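Local structure of PUA domain-containing protein (Thermoplasma acidophilum DSM 1728, 1Q7H) at residues L63-V75 against D105-V119. The protein is of unknown function but carries a PUA domain, which makes a role in RNA binding, perhaps in translation initiation, plausible. Numbering follows the deposited sequence.
Sequences LNYRNPSRNIVTV and DMIFVKSSKGYFIAV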
# COMPACT_ATOMS: atom_id res chain seq x y z
N LEU A 63 -6.59 -0.26 0.68
CA LEU A 63 -6.43 -0.34 -0.76
C LEU A 63 -7.64 -0.99 -1.42
O LEU A 63 -8.03 -0.63 -2.54
CB LEU A 63 -5.17 -1.14 -1.11
CG LEU A 63 -3.81 -0.49 -0.82
CD1 LEU A 63 -2.71 -1.42 -1.32
CD2 LEU A 63 -3.69 0.86 -1.50
N ASN A 64 -8.26 -1.94 -0.73
CA ASN A 64 -9.41 -2.63 -1.29
C ASN A 64 -10.73 -1.96 -0.98
O ASN A 64 -11.73 -2.23 -1.63
CB ASN A 64 -9.41 -4.09 -0.84
CG ASN A 64 -8.31 -4.90 -1.51
OD1 ASN A 64 -7.41 -5.45 -0.86
ND2 ASN A 64 -8.38 -4.96 -2.83
N TYR A 65 -10.73 -1.08 0.01
CA TYR A 65 -11.92 -0.34 0.39
C TYR A 65 -12.04 0.92 -0.47
O TYR A 65 -13.12 1.29 -0.91
CB TYR A 65 -11.84 0.03 1.88
CG TYR A 65 -12.85 1.06 2.33
CD1 TYR A 65 -14.21 0.91 2.04
CD2 TYR A 65 -12.46 2.17 3.08
CE1 TYR A 65 -15.15 1.83 2.49
CE2 TYR A 65 -13.40 3.10 3.54
CZ TYR A 65 -14.74 2.93 3.24
OH TYR A 65 -15.68 3.84 3.68
N ARG A 66 -10.91 1.58 -0.71
CA ARG A 66 -10.87 2.80 -1.52
C ARG A 66 -9.64 2.73 -2.41
O ARG A 66 -8.56 3.15 -2.01
CB ARG A 66 -10.79 4.02 -0.60
CG ARG A 66 -12.06 4.33 0.16
CD ARG A 66 -13.09 4.92 -0.77
NE ARG A 66 -14.39 5.12 -0.14
CZ ARG A 66 -15.40 4.27 -0.22
NH1 ARG A 66 -15.28 3.13 -0.90
NH2 ARG A 66 -16.55 4.56 0.37
N ASN A 67 -9.81 2.19 -3.62
CA ASN A 67 -8.70 2.03 -4.55
C ASN A 67 -7.91 3.29 -4.84
O ASN A 67 -8.46 4.38 -4.90
CB ASN A 67 -9.17 1.50 -5.91
CG ASN A 67 -9.83 0.13 -5.84
OD1 ASN A 67 -9.65 -0.64 -4.90
ND2 ASN A 67 -10.59 -0.19 -6.87
N PRO A 68 -6.58 3.16 -4.98
CA PRO A 68 -5.78 4.34 -5.29
C PRO A 68 -6.01 4.56 -6.79
O PRO A 68 -6.48 3.65 -7.48
CB PRO A 68 -4.35 3.87 -5.00
CG PRO A 68 -4.42 2.41 -5.32
CD PRO A 68 -5.71 2.03 -4.63
N SER A 69 -5.67 5.73 -7.31
CA SER A 69 -5.85 6.00 -8.73
C SER A 69 -4.53 6.12 -9.47
O SER A 69 -4.50 6.35 -10.67
CB SER A 69 -6.66 7.29 -8.93
OG SER A 69 -6.00 8.40 -8.36
N ARG A 70 -3.42 5.98 -8.75
CA ARG A 70 -2.11 6.05 -9.38
C ARG A 70 -1.15 5.09 -8.71
O ARG A 70 -1.43 4.57 -7.63
CB ARG A 70 -1.55 7.48 -9.33
CG ARG A 70 -1.53 8.12 -7.93
CD ARG A 70 -1.20 9.62 -8.00
NE ARG A 70 0.20 9.87 -8.32
CZ ARG A 70 1.18 10.04 -7.42
NH1 ARG A 70 0.92 9.98 -6.12
NH2 ARG A 70 2.42 10.26 -7.83
N ASN A 71 -0.03 4.85 -9.38
CA ASN A 71 1.04 3.99 -8.90
C ASN A 71 0.62 2.55 -8.71
O ASN A 71 1.12 1.87 -7.82
CB ASN A 71 1.60 4.55 -7.59
CG ASN A 71 2.27 5.90 -7.79
OD1 ASN A 71 2.13 6.52 -8.84
ND2 ASN A 71 2.99 6.36 -6.77
N ILE A 72 -0.28 2.09 -9.56
CA ILE A 72 -0.75 0.72 -9.49
C ILE A 72 0.11 -0.22 -10.33
O ILE A 72 0.54 0.13 -11.43
CB ILE A 72 -2.21 0.62 -9.96
CG1 ILE A 72 -3.12 1.38 -9.01
CG2 ILE A 72 -2.65 -0.82 -10.02
CD1 ILE A 72 -4.51 1.61 -9.59
N VAL A 73 0.36 -1.41 -9.80
CA VAL A 73 1.15 -2.42 -10.49
C VAL A 73 0.38 -3.73 -10.42
O VAL A 73 0.00 -4.18 -9.34
CB VAL A 73 2.51 -2.62 -9.80
CG1 VAL A 73 3.31 -3.68 -10.53
CG2 VAL A 73 3.27 -1.30 -9.77
N THR A 74 0.13 -4.33 -11.58
CA THR A 74 -0.60 -5.58 -11.65
C THR A 74 0.35 -6.74 -11.91
O THR A 74 1.16 -6.69 -12.83
CB THR A 74 -1.65 -5.52 -12.76
OG1 THR A 74 -2.50 -4.41 -12.52
CG2 THR A 74 -2.49 -6.81 -12.80
N VAL A 75 0.25 -7.78 -11.08
CA VAL A 75 1.11 -8.94 -11.21
C VAL A 75 0.32 -10.17 -11.65
O VAL A 75 -0.91 -10.21 -11.52
CB VAL A 75 1.85 -9.22 -9.89
CG1 VAL A 75 2.63 -7.96 -9.47
CG2 VAL A 75 0.86 -9.62 -8.80
N ASP A 105 9.07 5.69 -5.76
CA ASP A 105 7.64 5.88 -5.53
C ASP A 105 7.05 4.71 -4.74
O ASP A 105 7.53 3.58 -4.82
CB ASP A 105 6.86 5.96 -6.85
CG ASP A 105 7.21 7.17 -7.69
OD1 ASP A 105 7.80 8.12 -7.14
OD2 ASP A 105 6.89 7.16 -8.89
N MSE A 106 5.99 4.99 -3.99
CA MSE A 106 5.30 3.93 -3.28
C MSE A 106 4.37 3.34 -4.35
O MSE A 106 3.76 4.09 -5.12
CB MSE A 106 4.46 4.52 -2.14
CG MSE A 106 3.82 3.49 -1.24
SE MSE A 106 2.87 4.33 0.25
CE MSE A 106 4.38 4.88 1.31
N ILE A 107 4.29 2.02 -4.42
CA ILE A 107 3.41 1.39 -5.40
C ILE A 107 2.40 0.49 -4.71
O ILE A 107 2.62 -0.01 -3.61
CB ILE A 107 4.19 0.56 -6.45
CG1 ILE A 107 4.94 -0.59 -5.77
CG2 ILE A 107 5.14 1.47 -7.21
CD1 ILE A 107 5.44 -1.65 -6.72
N PHE A 108 1.28 0.28 -5.39
CA PHE A 108 0.20 -0.52 -4.86
C PHE A 108 -0.00 -1.69 -5.80
O PHE A 108 -0.41 -1.53 -6.94
CB PHE A 108 -1.03 0.38 -4.75
CG PHE A 108 -0.73 1.67 -4.05
CD1 PHE A 108 -0.30 1.66 -2.73
CD2 PHE A 108 -0.78 2.88 -4.73
CE1 PHE A 108 0.09 2.84 -2.09
CE2 PHE A 108 -0.39 4.07 -4.11
CZ PHE A 108 0.05 4.05 -2.79
N VAL A 109 0.30 -2.88 -5.28
CA VAL A 109 0.26 -4.12 -6.03
C VAL A 109 -1.09 -4.81 -6.02
O VAL A 109 -1.65 -5.06 -4.97
CB VAL A 109 1.30 -5.11 -5.47
CG1 VAL A 109 1.36 -6.35 -6.35
CG2 VAL A 109 2.66 -4.43 -5.37
N LYS A 110 -1.58 -5.14 -7.21
CA LYS A 110 -2.86 -5.82 -7.30
C LYS A 110 -2.78 -7.11 -8.11
O LYS A 110 -1.93 -7.27 -8.98
CB LYS A 110 -3.92 -4.91 -7.92
CG LYS A 110 -3.54 -4.39 -9.28
CD LYS A 110 -4.71 -3.67 -9.95
CE LYS A 110 -5.67 -4.63 -10.60
NZ LYS A 110 -6.71 -3.94 -11.40
N SER A 111 -3.69 -8.01 -7.79
CA SER A 111 -3.81 -9.28 -8.49
C SER A 111 -4.49 -8.98 -9.82
O SER A 111 -5.21 -8.00 -9.95
CB SER A 111 -4.70 -10.23 -7.68
OG SER A 111 -5.29 -11.21 -8.51
N SER A 112 -4.30 -9.85 -10.81
CA SER A 112 -4.95 -9.67 -12.09
C SER A 112 -6.47 -9.81 -11.89
O SER A 112 -7.26 -9.44 -12.77
CB SER A 112 -4.46 -10.71 -13.09
OG SER A 112 -4.84 -12.02 -12.68
N LYS A 113 -6.89 -10.34 -10.74
CA LYS A 113 -8.31 -10.48 -10.45
C LYS A 113 -8.90 -9.17 -9.91
O LYS A 113 -10.09 -9.10 -9.60
CB LYS A 113 -8.57 -11.59 -9.44
CG LYS A 113 -8.30 -12.99 -9.95
CD LYS A 113 -8.49 -14.00 -8.84
CE LYS A 113 -7.94 -15.34 -9.23
NZ LYS A 113 -8.59 -15.83 -10.48
N GLY A 114 -8.07 -8.15 -9.78
CA GLY A 114 -8.58 -6.87 -9.32
C GLY A 114 -8.26 -6.40 -7.92
O GLY A 114 -8.00 -5.22 -7.73
N TYR A 115 -8.28 -7.29 -6.93
CA TYR A 115 -8.00 -6.88 -5.56
C TYR A 115 -6.52 -6.62 -5.28
O TYR A 115 -5.65 -7.24 -5.89
CB TYR A 115 -8.56 -7.92 -4.57
CG TYR A 115 -8.08 -9.33 -4.81
CD1 TYR A 115 -6.88 -9.78 -4.25
CD2 TYR A 115 -8.79 -10.19 -5.64
CE1 TYR A 115 -6.41 -11.05 -4.54
CE2 TYR A 115 -8.32 -11.46 -5.93
CZ TYR A 115 -7.12 -11.88 -5.38
OH TYR A 115 -6.61 -13.11 -5.73
N PHE A 116 -6.25 -5.71 -4.35
CA PHE A 116 -4.89 -5.35 -3.98
C PHE A 116 -4.31 -6.31 -2.96
O PHE A 116 -5.02 -6.80 -2.08
CB PHE A 116 -4.87 -3.91 -3.46
CG PHE A 116 -5.01 -2.89 -4.56
CD1 PHE A 116 -3.89 -2.42 -5.24
CD2 PHE A 116 -6.28 -2.45 -4.96
CE1 PHE A 116 -4.03 -1.54 -6.31
CE2 PHE A 116 -6.42 -1.58 -6.03
CZ PHE A 116 -5.29 -1.12 -6.71
N ILE A 117 -3.02 -6.58 -3.08
CA ILE A 117 -2.37 -7.53 -2.20
C ILE A 117 -1.16 -7.02 -1.43
O ILE A 117 -0.75 -7.64 -0.46
CB ILE A 117 -1.95 -8.77 -2.99
CG1 ILE A 117 -0.98 -8.36 -4.10
CG2 ILE A 117 -3.20 -9.46 -3.57
CD1 ILE A 117 -0.54 -9.51 -5.00
N ALA A 118 -0.59 -5.89 -1.84
CA ALA A 118 0.56 -5.37 -1.11
C ALA A 118 0.89 -3.94 -1.46
O ALA A 118 0.36 -3.37 -2.42
CB ALA A 118 1.79 -6.25 -1.38
N VAL A 119 1.76 -3.35 -0.64
CA VAL A 119 2.25 -2.00 -0.87
C VAL A 119 3.74 -2.19 -1.08
O VAL A 119 4.38 -2.99 -0.39
CB VAL A 119 2.03 -1.07 0.33
CG1 VAL A 119 2.62 0.33 0.03
CG2 VAL A 119 0.55 -0.95 0.62
O HOH W 1 -5.03 -4.19 -13.97
O HOH W 2 -2.63 -12.12 -10.17
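Asn71 meets Met106, here selenomethionine, where two parallel strands of the PUA domain's mixed sheet, 72-75 and 106-111, pair: a worked example of ladder bonds with two phenylalanine rings packed beside them. Asn71 ND2 donates to Met106 O at 2.9 Å, a side-chain bond from just before strand 72-75 to the first residue of strand 106-111; Met106 O lies 21° out of the Asn71 amide plane. Ile107 CD1 packs on Val73 CG2, on the side of the sheet that carries Val75 and Val109. Phe108 takes Asn71 O with its backbone N and gives its carbonyl to Val73 N, while its ring turns to the opposite side; Arg70 O lies in the ring plane at the edge, 3.4 Å from Phe108 CD2, and Leu63 CD2 and Pro68 CB pack obliquely against it. Tyr22 adds an edge-to-face partner. Val109 CG1 touches Val75 CG1. At Lys110 the ladder goes on, N to Val73 O and O to Val75 N, and the side chain starts between its own N and carbonyl carbon (chi1 57°), laying CG and CD along Thr74 OG1 and bringing CD to 3.5 Å from Ile72 CG2. A water joins Lys110 NZ to Thr74 OG1. Beyond the type I turn 111-114, the Phe116 ring has Pro68 CD over one face, 4.2 Å from the centroid, in CH-pi contact, and Lys110 CB over the opposite face; Ile72 CG2 lies obliquely to it, 4.0 Å from Phe116 CE1, and Phe116 CB packs on Leu63 CB of helix 60-65 at 3.6 Å. With the ring cut back to an alanine, Pro68 CD would probably lose its CH-pi partner and a gap open beside Ile72. Past the classic bulge at Ile117 and Ala118 opposite Val109, Val119 CG2 rests 3.8 Å from Leu63 CD1.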